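Local coordinates for extracellular solute-binding protein (Bordetella parapertussis, PDB 3PU5) that probably binds a small solute, perhaps a polyamine, outside the cytoplasmic membrane and delivers it to a transporter, as other extracellular solute-binding proteins do, at residues V133-V137 and A138-G142; S287-L290 and K291-P295; E27-E30 and K31-V35; F192-F195 and N196-V199; L294-I297 and D298-Q301. All blocks are in the same frame, centred on the assembly; numbering follows the deposited sequence.

From the N terminus, contact 3 comes first. It ends helix 15-33 and leads into strand 36-41 of a beta-alpha-beta unit. Contact 1 follows, closing the turn between helix 129-138 and strand 145-148; its centre lies about 53 Å from that of contact 3, on the opposite side of the chain's centre. Contact 4 then joins strand 188-192 to helix 197-204. Contacts 2 and 5 come last, in the long loop between helices 265-275 and 305-322. They share Leu294 and Pro295, so one runs into the other, with centres about 12 Å apart. No contact nests inside another. All are local; contacts 3, 1 and 4 follow in series, and 2 and 5 overlap.

Contact 1 (V133-V137 and A138-G142); sequences VERTV and AGEFG
Arg135 reaches forward past the end of its helix to Glu140 and Phe141. Its CB meets the ring first, 3.5 Å from Phe141 CZ. CG then passes 3.5 Å from Glu140 OE1. CD still faces Glu140 OE1 and is farther from Phe141 CZ. The chain bends at chi3 (67°), and this bend carries NE over to the carboxylate. NE donates to Glu140 OE1 at 2.8 Å in a salt bridge. The bond is somewhat bent, and OE1 is met from above the carboxylate plane. Beyond NE, Phe141 CE1 lies over one face of the guanidinium, with the two planes 44° apart. NH1 has a second acidic partner, Glu131, one turn earlier. Thr136 OG1 sits at the edge of the Phe141 ring, 3.5 Å from Phe141 CD2, and is bonded to Phe132 O. The backbone closes as a Schellman motif. Glu140 N donates to Arg135 O at 3.1 Å, and Gly139 N to Thr136 O at 2.9 Å. Gly139 has positive phi (88°). A water joins Thr136 O to Phe141 N and Gly142 O. The Phe141 ring also touches Ile122 and Val126 in a loop. Val133 and Val137 pack on helix 174-184, and Val133 also reaches helix 156-167. The chain then runs on to strand 145-148.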
loop_
_atom_site.group_PDB
_atom_site.type_symbol
_atom_site.label_atom_id
_atom_site.label_comp_id
_atom_site.label_asym_id
_atom_site.label_seq_id
_atom_site.Cartn_x
_atom_site.Cartn_y
_atom_site.Cartn_z
ATOM N N VAL A 133 5.921 -9.614 18.686
ATOM C CA VAL A 133 4.815 -10.204 19.439
ATOM C C VAL A 133 5.265 -10.811 20.775
ATOM O O VAL A 133 4.730 -10.484 21.830
ATOM C CB VAL A 133 4.071 -11.285 18.613
ATOM C CG1 VAL A 133 3.032 -12.004 19.480
ATOM C CG2 VAL A 133 3.425 -10.666 17.389
ATOM N N GLU A 134 6.254 -11.691 20.726
ATOM C CA GLU A 134 6.638 -12.445 21.910
ATOM C C GLU A 134 7.265 -11.549 22.966
ATOM O O GLU A 134 7.038 -11.748 24.150
ATOM C CB GLU A 134 7.585 -13.590 21.548
ATOM C CG GLU A 134 6.980 -14.623 20.614
ATOM C CD GLU A 134 5.700 -15.253 21.150
ATOM O OE1 GLU A 134 5.522 -15.327 22.388
ATOM O OE2 GLU A 134 4.865 -15.682 20.323
ATOM N N ARG A 135 8.052 -10.564 22.544
ATOM C CA ARG A 135 8.629 -9.619 23.494
ATOM C C ARG A 135 7.546 -8.706 24.093
ATOM O O ARG A 135 7.596 -8.356 25.281
ATOM C CB ARG A 135 9.783 -8.822 22.862
ATOM C CG ARG A 135 11.055 -9.658 22.651
ATOM C CD ARG A 135 12.193 -8.850 22.016
ATOM N NE ARG A 135 12.702 -7.800 22.896
ATOM C CZ ARG A 135 13.640 -6.918 22.551
ATOM N NH1 ARG A 135 14.179 -6.963 21.337
ATOM N NH2 ARG A 135 14.045 -5.993 23.417
ATOM N N THR A 136 6.558 -8.328 23.283
ATOM C CA THR A 136 5.431 -7.560 23.818
ATOM C C THR A 136 4.713 -8.341 24.924
ATOM O O THR A 136 4.481 -7.834 26.018
ATOM C CB THR A 136 4.416 -7.207 22.720
ATOM O OG1 THR A 136 5.025 -6.306 21.790
ATOM C CG2 THR A 136 3.170 -6.552 23.327
ATOM N N VAL A 137 4.363 -9.584 24.615
ATOM C CA VAL A 137 3.646 -10.466 25.532
ATOM C C VAL A 137 4.459 -10.752 26.818
ATOM O O VAL A 137 3.888 -10.906 27.902
ATOM C CB VAL A 137 3.247 -11.779 24.791
ATOM C CG1 VAL A 137 2.576 -12.770 25.722
ATOM C CG2 VAL A 137 2.347 -11.446 23.592
ATOM N N ALA A 138 5.783 -10.801 26.699
ATOM C CA ALA A 138 6.647 -11.037 27.862
ATOM C C ALA A 138 6.730 -9.793 28.739
ATOM O O ALA A 138 7.237 -9.847 29.857
ATOM C CB ALA A 138 8.050 -11.469 27.431
ATOM N N GLY A 139 6.243 -8.673 28.213
ATOM C CA GLY A 139 6.183 -7.435 28.971
ATOM C C GLY A 139 7.451 -6.610 28.876
ATOM O O GLY A 139 7.643 -5.665 29.643
ATOM N N GLU A 140 8.315 -6.961 27.930
ATOM C CA GLU A 140 9.598 -6.278 27.781
ATOM C C GLU A 140 9.498 -4.811 27.352
ATOM O O GLU A 140 10.416 -4.029 27.594
ATOM C CB GLU A 140 10.510 -7.048 26.819
ATOM C CG GLU A 140 10.819 -8.470 27.267
ATOM C CD GLU A 140 11.849 -9.138 26.364
ATOM O OE1 GLU A 140 12.539 -8.407 25.617
ATOM O OE2 GLU A 140 11.965 -10.384 26.401
ATOM N N PHE A 141 8.395 -4.436 26.710
ATOM C CA PHE A 141 8.213 -3.051 26.301
ATOM C C PHE A 141 7.257 -2.315 27.242
ATOM O O PHE A 141 6.854 -1.187 26.965
ATOM C CB PHE A 141 7.699 -2.968 24.847
ATOM C CG PHE A 141 8.481 -3.818 23.869
ATOM C CD1 PHE A 141 9.871 -3.761 23.838
ATOM C CD2 PHE A 141 7.827 -4.668 22.981
ATOM C CE1 PHE A 141 10.599 -4.537 22.937
ATOM C CE2 PHE A 141 8.544 -5.448 22.075
ATOM C CZ PHE A 141 9.933 -5.377 22.049
ATOM N N GLY A 142 6.889 -2.948 28.355
ATOM C CA GLY A 142 5.927 -2.345 29.258
ATOM C C GLY A 142 4.594 -2.155 28.554
ATOM O O GLY A 142 4.194 -2.979 27.736
HETATM O O HOH W 1 5.522 -5.306 26.651
#

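Contact 2 (S287-L290 and K291-P295); sequences SEKL and KHRLP
Arg293 reaches back to Lys289 and holds its carbonyl oxygen side-on with two nitrogens. NE donates to Lys289 O at 2.8 Å, and NH2 donates to the same atom at 3.0 Å. The oxygen lies in the guanidinium plane. CG of Arg293 sits between its backbone N and carbonyl carbon (chi1 48°), and the chain is extended from there to NE, which brings NE back to Lys289 O. The outer nitrogens have acidic partners on helix 214-223: Glu221 for NH1 and Asp222 for NH2. Leu290 O also takes two donors. Leu294 N comes in the carbonyl plane at 2.9 Å, while Arg293 N comes from above it at 3.0 Å. Ser287 O accepts from Leu290 N and, at 2.9 Å, from Lys291 N. Ser287 OG accepts from Lys289 N, which makes an ST turn. A water donates to Glu288 O and accepts from His292 N. At the surface, His292 NE2 donates to Glu288 OE1 at 3.2 Å. The carboxylate oxygen lies in the imidazole plane, but the nitrogen stands above the carboxylate plane. Leu290 turns inward and packs on Phe218. Three carbonyls in this loop thus take two donors each without a regular helix. The two carboxylates balance the charge of Arg293 and should fix the rotation of its guanidinium; that charge would probably polarise the Lys289 carbonyl.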
loop_
_atom_site.group_PDB
_atom_site.type_symbol
_atom_site.label_atom_id
_atom_site.label_comp_id
_atom_site.label_asym_id
_atom_site.label_seq_id
_atom_site.Cartn_x
_atom_site.Cartn_y
_atom_site.Cartn_z
ATOM N N SER A 287 18.314 5.528 -5.197
ATOM C CA SER A 287 19.339 6.427 -4.704
ATOM C C SER A 287 19.769 5.983 -3.319
ATOM O O SER A 287 19.183 5.074 -2.721
ATOM C CB SER A 287 18.775 7.842 -4.592
ATOM O OG SER A 287 17.988 7.959 -3.411
ATOM N N GLU A 288 20.776 6.672 -2.804
ATOM C CA GLU A 288 21.328 6.405 -1.484
ATOM C C GLU A 288 20.302 6.640 -0.384
ATOM O O GLU A 288 20.391 6.054 0.684
ATOM C CB GLU A 288 22.549 7.299 -1.237
ATOM C CG GLU A 288 23.767 6.925 -2.060
ATOM C CD GLU A 288 24.461 5.677 -1.540
ATOM O OE1 GLU A 288 24.472 5.461 -0.307
ATOM O OE2 GLU A 288 25.006 4.914 -2.367
ATOM N N LYS A 289 19.328 7.506 -0.651
ATOM C CA LYS A 289 18.312 7.831 0.342
ATOM C C LYS A 289 17.446 6.626 0.715
ATOM O O LYS A 289 16.937 6.548 1.834
ATOM C CB LYS A 289 17.435 8.988 -0.148
ATOM C CG LYS A 289 16.768 9.753 0.965
ATOM C CD LYS A 289 16.412 11.172 0.533
ATOM C CE LYS A 289 15.309 11.172 -0.520
ATOM N NZ LYS A 289 14.815 12.552 -0.834
ATOM N N LEU A 290 17.301 5.677 -0.207
ATOM C CA LEU A 290 16.354 4.578 -0.009
ATOM C C LEU A 290 16.950 3.186 -0.197
ATOM O O LEU A 290 16.439 2.202 0.338
ATOM C CB LEU A 290 15.169 4.761 -0.957
ATOM C CG LEU A 290 14.296 5.957 -0.587
ATOM C CD1 LEU A 290 13.368 6.359 -1.736
ATOM C CD2 LEU A 290 13.508 5.632 0.665
ATOM N N LYS A 291 18.019 3.126 -0.985
ATOM C CA LYS A 291 18.677 1.884 -1.382
ATOM C C LYS A 291 18.897 0.922 -0.214
ATOM O O LYS A 291 18.727 -0.295 -0.350
ATOM C CB LYS A 291 20.021 2.248 -2.017
ATOM C CG LYS A 291 20.873 1.113 -2.503
ATOM C CD LYS A 291 22.222 1.686 -2.953
ATOM C CE LYS A 291 22.958 0.723 -3.869
ATOM N NZ LYS A 291 23.117 -0.612 -3.229
ATOM N N HIS A 292 19.273 1.473 0.933
ATOM C CA HIS A 292 19.669 0.647 2.063
ATOM C C HIS A 292 18.534 0.293 3.029
ATOM O O HIS A 292 18.714 -0.549 3.914
ATOM C CB HIS A 292 20.834 1.309 2.816
ATOM C CG HIS A 292 21.992 1.666 1.932
ATOM N ND1 HIS A 292 22.752 0.715 1.278
ATOM C CD2 HIS A 292 22.508 2.867 1.577
ATOM C CE1 HIS A 292 23.687 1.316 0.565
ATOM N NE2 HIS A 292 23.563 2.621 0.727
ATOM N N ARG A 293 17.369 0.911 2.871
ATOM C CA ARG A 293 16.306 0.713 3.860
ATOM C C ARG A 293 14.937 0.296 3.313
ATOM O O ARG A 293 14.176 -0.391 3.999
ATOM C CB ARG A 293 16.191 1.930 4.794
ATOM C CG ARG A 293 16.148 3.266 4.087
ATOM C CD ARG A 293 16.297 4.409 5.075
ATOM N NE ARG A 293 16.229 5.699 4.395
ATOM C CZ ARG A 293 16.006 6.865 4.994
ATOM N NH1 ARG A 293 15.816 6.919 6.304
ATOM N NH2 ARG A 293 15.964 7.980 4.274
ATOM N N LEU A 294 14.619 0.715 2.094
ATOM C CA LEU A 294 13.392 0.278 1.457
ATOM C C LEU A 294 13.370 -1.242 1.393
ATOM O O LEU A 294 14.349 -1.858 0.979
ATOM C CB LEU A 294 13.307 0.843 0.049
ATOM C CG LEU A 294 11.912 0.804 -0.560
ATOM C CD1 LEU A 294 11.080 1.893 0.075
ATOM C CD2 LEU A 294 12.000 0.994 -2.065
ATOM N N PRO A 295 12.252 -1.860 1.806
ATOM C CA PRO A 295 12.203 -3.332 1.757
ATOM C C PRO A 295 12.237 -3.816 0.309
ATOM O O PRO A 295 11.651 -3.180 -0.571
ATOM C CB PRO A 295 10.840 -3.662 2.390
ATOM C CG PRO A 295 10.005 -2.405 2.118
ATOM C CD PRO A 295 10.997 -1.282 2.329
HETATM O O HOH W 2 19.135 3.997 1.909
#

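Contact 3 (E27-E30 and K31-V35); sequences EPFE and KQSGV
Ser33 lies over one face of the Phe29 ring, and this is the tight part of the contact. Its CB stands 4.0 Å from the ring centroid, a CH-pi contact only 17° off the normal. Its OG is above the same face, 3.4 Å from Phe29 CE2. Phe29 has CG anti to its backbone N (chi1 177°), which swings the ring along the helix toward the residues that follow. Val35 CB then meets Phe29 CE2 at 3.8 Å. The ring is buried. It makes an edge-to-face pair with Phe258 and touches Ala257 and Tyr261, all on helix 252-262. Glu30 also belongs to the close side. Its CG lies 3.1 Å from Val35 O, and its OE2 accepts from Val37 N at the start of strand 36-41. The other side is looser and faces solvent. Lys31 is exposed, and its chain runs away from the preceding turn after CB has passed Pro28 O. Glu27 likewise leads outward. There the link is chiefly backbone, such as Lys31 N to Glu27 O at 3.1 Å. At the helix end, Gly34 N still bonds Glu30 O, although Gly34 has already turned to positive phi. Ser33 OG donates to Phe29 O at 2.8 Å and accepts from Val35 N at 2.9 Å; the second bond makes an ST turn. Phe29 O also receives Ser33 N. One hydroxyl therefore serves the last helical turn and the exit loop together. Both its roles are fixed, which should hold its rotation over the ring.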
loop_
_atom_site.group_PDB
_atom_site.type_symbol
_atom_site.label_atom_id
_atom_site.label_comp_id
_atom_site.label_asym_id
_atom_site.label_seq_id
_atom_site.Cartn_x
_atom_site.Cartn_y
_atom_site.Cartn_z
ATOM N N GLU A 27 3.121 14.645 -16.383
ATOM C CA GLU A 27 3.879 15.657 -17.127
ATOM C C GLU A 27 4.959 15.072 -18.055
ATOM O O GLU A 27 4.997 15.407 -19.237
ATOM C CB GLU A 27 4.445 16.732 -16.192
ATOM C CG GLU A 27 3.393 17.735 -15.705
ATOM C CD GLU A 27 3.880 18.607 -14.546
ATOM O OE1 GLU A 27 5.073 18.523 -14.189
ATOM O OE2 GLU A 27 3.072 19.383 -13.988
ATOM N N PRO A 28 5.831 14.186 -17.532
ATOM C CA PRO A 28 6.829 13.552 -18.404
ATOM C C PRO A 28 6.209 12.795 -19.574
ATOM O O PRO A 28 6.736 12.844 -20.685
ATOM C CB PRO A 28 7.540 12.573 -17.465
ATOM C CG PRO A 28 7.389 13.194 -16.111
ATOM C CD PRO A 28 6.015 13.805 -16.120
ATOM N N PHE A 29 5.101 12.108 -19.326
ATOM C CA PHE A 29 4.420 11.371 -20.380
ATOM C C PHE A 29 3.902 12.300 -21.472
ATOM O O PHE A 29 4.047 12.008 -22.660
ATOM C CB PHE A 29 3.255 10.566 -19.812
ATOM C CG PHE A 29 2.463 9.836 -20.860
ATOM C CD1 PHE A 29 2.981 8.707 -21.469
ATOM C CD2 PHE A 29 1.203 10.286 -21.238
ATOM C CE1 PHE A 29 2.253 8.033 -22.443
ATOM C CE2 PHE A 29 0.474 9.623 -22.192
ATOM C CZ PHE A 29 0.999 8.491 -22.801
ATOM N N GLU A 30 3.273 13.401 -21.062
ATOM C CA GLU A 30 2.765 14.391 -22.004
ATOM C C GLU A 30 3.912 14.851 -22.901
ATOM O O GLU A 30 3.769 14.959 -24.115
ATOM C CB GLU A 30 2.197 15.609 -21.264
ATOM C CG GLU A 30 0.890 15.398 -20.505
ATOM C CD GLU A 30 0.302 16.717 -19.976
ATOM O OE1 GLU A 30 1.083 17.649 -19.689
ATOM O OE2 GLU A 30 -0.940 16.834 -19.864
ATOM N N LYS A 31 5.057 15.119 -22.283
ATOM C CA LYS A 31 6.213 15.615 -23.009
ATOM C C LYS A 31 6.688 14.624 -24.053
ATOM O O LYS A 31 7.002 15.005 -25.176
ATOM C CB LYS A 31 7.355 15.945 -22.047
ATOM C CG LYS A 31 7.211 17.294 -21.369
ATOM C CD LYS A 31 8.418 17.597 -20.494
ATOM C CE LYS A 31 9.719 17.437 -21.273
ATOM N NZ LYS A 31 10.918 17.728 -20.430
ATOM N N GLN A 32 6.745 13.348 -23.692
ATOM C CA GLN A 32 7.295 12.357 -24.605
ATOM C C GLN A 32 6.299 11.895 -25.651
ATOM O O GLN A 32 6.689 11.519 -26.759
ATOM C CB GLN A 32 7.854 11.176 -23.822
ATOM C CG GLN A 32 8.935 11.622 -22.862
ATOM C CD GLN A 32 9.501 10.495 -22.040
ATOM O OE1 GLN A 32 10.191 10.731 -21.040
ATOM N NE2 GLN A 32 9.209 9.256 -22.445
ATOM N N SER A 33 5.012 11.955 -25.319
ATOM C CA SER A 33 3.987 11.364 -26.172
ATOM C C SER A 33 3.165 12.398 -26.927
ATOM O O SER A 33 2.534 12.075 -27.935
ATOM C CB SER A 33 3.033 10.513 -25.336
ATOM O OG SER A 33 2.147 11.345 -24.601
ATOM N N GLY A 34 3.150 13.628 -26.422
ATOM C CA GLY A 34 2.266 14.655 -26.947
ATOM C C GLY A 34 0.814 14.474 -26.524
ATOM O O GLY A 34 -0.080 15.178 -27.001
ATOM N N VAL A 35 0.575 13.525 -25.622
ATOM C CA VAL A 35 -0.774 13.236 -25.164
ATOM C C VAL A 35 -1.027 13.979 -23.867
ATOM O O VAL A 35 -0.298 13.814 -22.895
ATOM C CB VAL A 35 -0.980 11.731 -24.936
ATOM C CG1 VAL A 35 -2.315 11.470 -24.249
ATOM C CG2 VAL A 35 -0.895 10.981 -26.266
#

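Contact 4 (F192-F195 and N196-V199); sequences FTAF and NDPV
Asp197 OD2 is gripped by two successive backbone amides, Ala194 N at 2.8 Å and Thr193 N at 3.0 Å. The two come from different directions. Thr193 N lies nearly along the C-O axis of the oxygen, while Ala194 N stands 62° out of the carboxylate plane. Asp197 has CG anti to its carbonyl carbon (chi1 -75°), which directs the carboxylate back at the loop before the helix. Its own backbone N donates to Ala194 O at 3.0 Å and closes a type I beta turn from Ala194 to Asp197. Side chain and main chain of one residue thus hold the same loop. The Phe192 and Asp197 side chains slide past each other in opposite directions. Phe192 CB lies 3.3 Å from Asp197 OD2, and the ring and carboxylate planes are almost perpendicular. Pro198 lies over one face of the Phe192 ring. Its CD makes a CH-pi contact 4.0 Å from the ring centroid, and Pro198 CG meets Phe192 CZ at 3.7 Å. A water bridges Phe195 O to Val199 N in the first turn of the helix. Phe192 and Pro198 both touch Trp213 on strand 209-213, and Phe195 meets the same indole edge-to-face. The turn therefore joins strand 188-192 to helix 197-204 beside that tryptophan. Two N-H groups donating to one carboxylate oxygen would probably favour the ionised acid.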
loop_
_atom_site.group_PDB
_atom_site.type_symbol
_atom_site.label_atom_id
_atom_site.label_comp_id
_atom_site.label_asym_id
_atom_site.label_seq_id
_atom_site.Cartn_x
_atom_site.Cartn_y
_atom_site.Cartn_z
ATOM N N PHE A 192 -4.397 2.920 17.113
ATOM C CA PHE A 192 -4.357 4.189 16.407
ATOM C C PHE A 192 -5.259 4.216 15.179
ATOM O O PHE A 192 -5.557 3.181 14.588
ATOM C CB PHE A 192 -2.914 4.587 16.061
ATOM C CG PHE A 192 -2.247 3.685 15.055
ATOM C CD1 PHE A 192 -2.421 3.893 13.700
ATOM C CD2 PHE A 192 -1.416 2.648 15.469
ATOM C CE1 PHE A 192 -1.795 3.070 12.766
ATOM C CE2 PHE A 192 -0.791 1.831 14.550
ATOM C CZ PHE A 192 -0.979 2.039 13.197
ATOM N N THR A 193 -5.678 5.417 14.797
ATOM C CA THR A 193 -6.721 5.577 13.804
ATOM C C THR A 193 -6.277 6.358 12.566
ATOM O O THR A 193 -7.067 6.559 11.656
ATOM C CB THR A 193 -7.938 6.305 14.407
ATOM O OG1 THR A 193 -7.519 7.583 14.890
ATOM C CG2 THR A 193 -8.543 5.512 15.551
ATOM N N ALA A 194 -5.029 6.813 12.530
ATOM C CA ALA A 194 -4.537 7.523 11.350
ATOM C C ALA A 194 -3.127 7.085 10.943
ATOM O O ALA A 194 -2.335 6.647 11.781
ATOM C CB ALA A 194 -4.582 9.025 11.572
ATOM N N PHE A 195 -2.822 7.214 9.654
ATOM C CA PHE A 195 -1.521 6.818 9.101
ATOM C C PHE A 195 -0.320 7.511 9.754
ATOM O O PHE A 195 0.759 6.930 9.866
ATOM C CB PHE A 195 -1.504 7.059 7.594
ATOM C CG PHE A 195 -2.322 6.068 6.819
ATOM C CD1 PHE A 195 -1.984 4.720 6.818
ATOM C CD2 PHE A 195 -3.428 6.477 6.094
ATOM C CE1 PHE A 195 -2.738 3.803 6.104
ATOM C CE2 PHE A 195 -4.188 5.563 5.376
ATOM C CZ PHE A 195 -3.841 4.227 5.381
ATOM N N ASN A 196 -0.517 8.749 10.186
ATOM C CA ASN A 196 0.557 9.544 10.771
ATOM C C ASN A 196 0.784 9.211 12.248
ATOM O O ASN A 196 1.748 9.670 12.851
ATOM C CB ASN A 196 0.239 11.034 10.590
ATOM C CG ASN A 196 1.359 11.939 11.055
ATOM O OD1 ASN A 196 2.507 11.818 10.618
ATOM N ND2 ASN A 196 1.024 12.874 11.938
ATOM N N ASP A 197 -0.094 8.389 12.816
ATOM C CA ASP A 197 -0.049 8.089 14.247
ATOM C C ASP A 197 1.244 7.407 14.749
ATOM O O ASP A 197 1.792 7.809 15.772
ATOM C CB ASP A 197 -1.296 7.295 14.685
ATOM C CG ASP A 197 -2.556 8.161 14.769
ATOM O OD1 ASP A 197 -2.433 9.396 14.710
ATOM O OD2 ASP A 197 -3.674 7.608 14.901
ATOM N N PRO A 198 1.726 6.357 14.059
ATOM C CA PRO A 198 2.972 5.775 14.582
ATOM C C PRO A 198 4.112 6.790 14.760
ATOM O O PRO A 198 4.790 6.780 15.788
ATOM C CB PRO A 198 3.341 4.732 13.521
ATOM C CG PRO A 198 2.006 4.271 12.995
ATOM C CD PRO A 198 1.135 5.530 12.989
ATOM N N VAL A 199 4.324 7.663 13.784
ATOM C CA VAL A 199 5.406 8.633 13.899
ATOM C C VAL A 199 5.188 9.573 15.096
ATOM O O VAL A 199 6.096 9.776 15.915
ATOM C CB VAL A 199 5.619 9.393 12.573
ATOM C CG1 VAL A 199 6.319 10.730 12.804
ATOM C CG2 VAL A 199 6.414 8.524 11.605
HETATM O O HOH W 3 3.291 7.273 10.784
#

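Contact 5 (L294-I297 and D298-Q301); sequences LPSI and DSVQ
Ser299 folds back on Ser296 and bonds its carbonyl oxygen twice. Ser299 N and Ser299 OG each donate to Ser296 O at 3.0 Å, and both come from the same face of the carbonyl plane. The hydroxyl sits between its own backbone N and carbonyl carbon (chi1 70°), and from there it reaches back across the turn. A weak third bond comes from Val300 N at 3.3 Å. Ser296 OG reaches forward in return and accepts weakly from Asp298 N at 3.3 Å. A water joins this shell. It accepts from Ser296 N at 2.8 Å and donates to Ser299 OG, so the hydroxyl donates to Ser296 O and accepts from the water. Next comes the apolar contact. Val300 CG1 packs against Pro295 CB at 3.7 Å, and both residues touch Ser112 on strand 111-117. Ile297 CG2 lies 3.7 Å from Asp298 OD2, while its side chain also reaches Phe97. Further out, Lys96 NZ bonds Ile297 O and Val300 O, so one lysine ties two carbonyls. Tyr110 OH bonds Pro295 O. Gln301 NE2 donates to Ser299 O, and the backbone of Gln301 pairs with Ala237 and Ser239. Ser299 N to Ser296 O closes a tight turn, and the weak Val300 N bond adds an alpha-like link. Ser296 OG with Asp298 N has the form of a weak ST turn. The chain makes this turn beside the antiparallel sheet, before helix 305-322.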
loop_
_atom_site.group_PDB
_atom_site.type_symbol
_atom_site.label_atom_id
_atom_site.label_comp_id
_atom_site.label_asym_id
_atom_site.label_seq_id
_atom_site.Cartn_x
_atom_site.Cartn_y
_atom_site.Cartn_z
ATOM N N LEU A 294 14.619 0.715 2.094
ATOM C CA LEU A 294 13.392 0.278 1.457
ATOM C C LEU A 294 13.370 -1.242 1.393
ATOM O O LEU A 294 14.349 -1.858 0.979
ATOM C CB LEU A 294 13.307 0.843 0.049
ATOM C CG LEU A 294 11.912 0.804 -0.560
ATOM C CD1 LEU A 294 11.080 1.893 0.075
ATOM C CD2 LEU A 294 12.000 0.994 -2.065
ATOM N N PRO A 295 12.252 -1.860 1.806
ATOM C CA PRO A 295 12.203 -3.332 1.757
ATOM C C PRO A 295 12.237 -3.816 0.309
ATOM O O PRO A 295 11.651 -3.180 -0.571
ATOM C CB PRO A 295 10.840 -3.662 2.390
ATOM C CG PRO A 295 10.005 -2.405 2.118
ATOM C CD PRO A 295 10.997 -1.282 2.329
ATOM N N SER A 296 12.919 -4.932 0.080
ATOM C CA SER A 296 13.108 -5.479 -1.256
ATOM C C SER A 296 11.786 -5.831 -1.934
ATOM O O SER A 296 10.871 -6.361 -1.310
ATOM C CB SER A 296 13.989 -6.732 -1.184
ATOM O OG SER A 296 14.130 -7.307 -2.467
ATOM N N ILE A 297 11.714 -5.557 -3.230
ATOM C CA ILE A 297 10.532 -5.848 -4.024
ATOM C C ILE A 297 10.187 -7.333 -3.931
ATOM O O ILE A 297 9.010 -7.711 -3.956
ATOM C CB ILE A 297 10.733 -5.412 -5.501
ATOM C CG1 ILE A 297 9.436 -5.530 -6.308
ATOM C CG2 ILE A 297 11.863 -6.204 -6.164
ATOM C CD1 ILE A 297 9.571 -4.971 -7.728
ATOM N N ASP A 298 11.214 -8.169 -3.784
ATOM C CA ASP A 298 11.022 -9.613 -3.743
ATOM C C ASP A 298 10.557 -10.115 -2.389
ATOM O O ASP A 298 9.968 -11.180 -2.300
ATOM C CB ASP A 298 12.324 -10.328 -4.123
ATOM C CG ASP A 298 12.820 -9.925 -5.492
ATOM O OD1 ASP A 298 14.024 -9.604 -5.627
ATOM O OD2 ASP A 298 11.989 -9.906 -6.429
ATOM N N SER A 299 10.820 -9.349 -1.336
ATOM C CA SER A 299 10.556 -9.806 0.022
ATOM C C SER A 299 9.179 -9.417 0.578
ATOM O O SER A 299 8.670 -10.079 1.487
ATOM C CB SER A 299 11.641 -9.290 0.969
ATOM O OG SER A 299 11.518 -7.885 1.147
ATOM N N VAL A 300 8.585 -8.341 0.067
ATOM C CA VAL A 300 7.353 -7.827 0.680
ATOM C C VAL A 300 6.181 -8.775 0.450
ATOM O O VAL A 300 6.122 -9.460 -0.566
ATOM C CB VAL A 300 6.985 -6.389 0.206
ATOM C CG1 VAL A 300 8.070 -5.389 0.614
ATOM C CG2 VAL A 300 6.742 -6.341 -1.301
ATOM N N GLN A 301 5.254 -8.802 1.403
ATOM C CA GLN A 301 4.110 -9.702 1.353
ATOM C C GLN A 301 2.830 -8.929 1.079
ATOM O O GLN A 301 2.562 -7.904 1.717
ATOM C CB GLN A 301 3.965 -10.459 2.680
ATOM C CG GLN A 301 5.185 -11.281 3.051
ATOM C CD GLN A 301 5.414 -12.443 2.106
ATOM O OE1 GLN A 301 4.558 -13.313 1.960
ATOM N NE2 GLN A 301 6.578 -12.464 1.456
HETATM O O HOH W 4 13.793 -6.600 2.126
#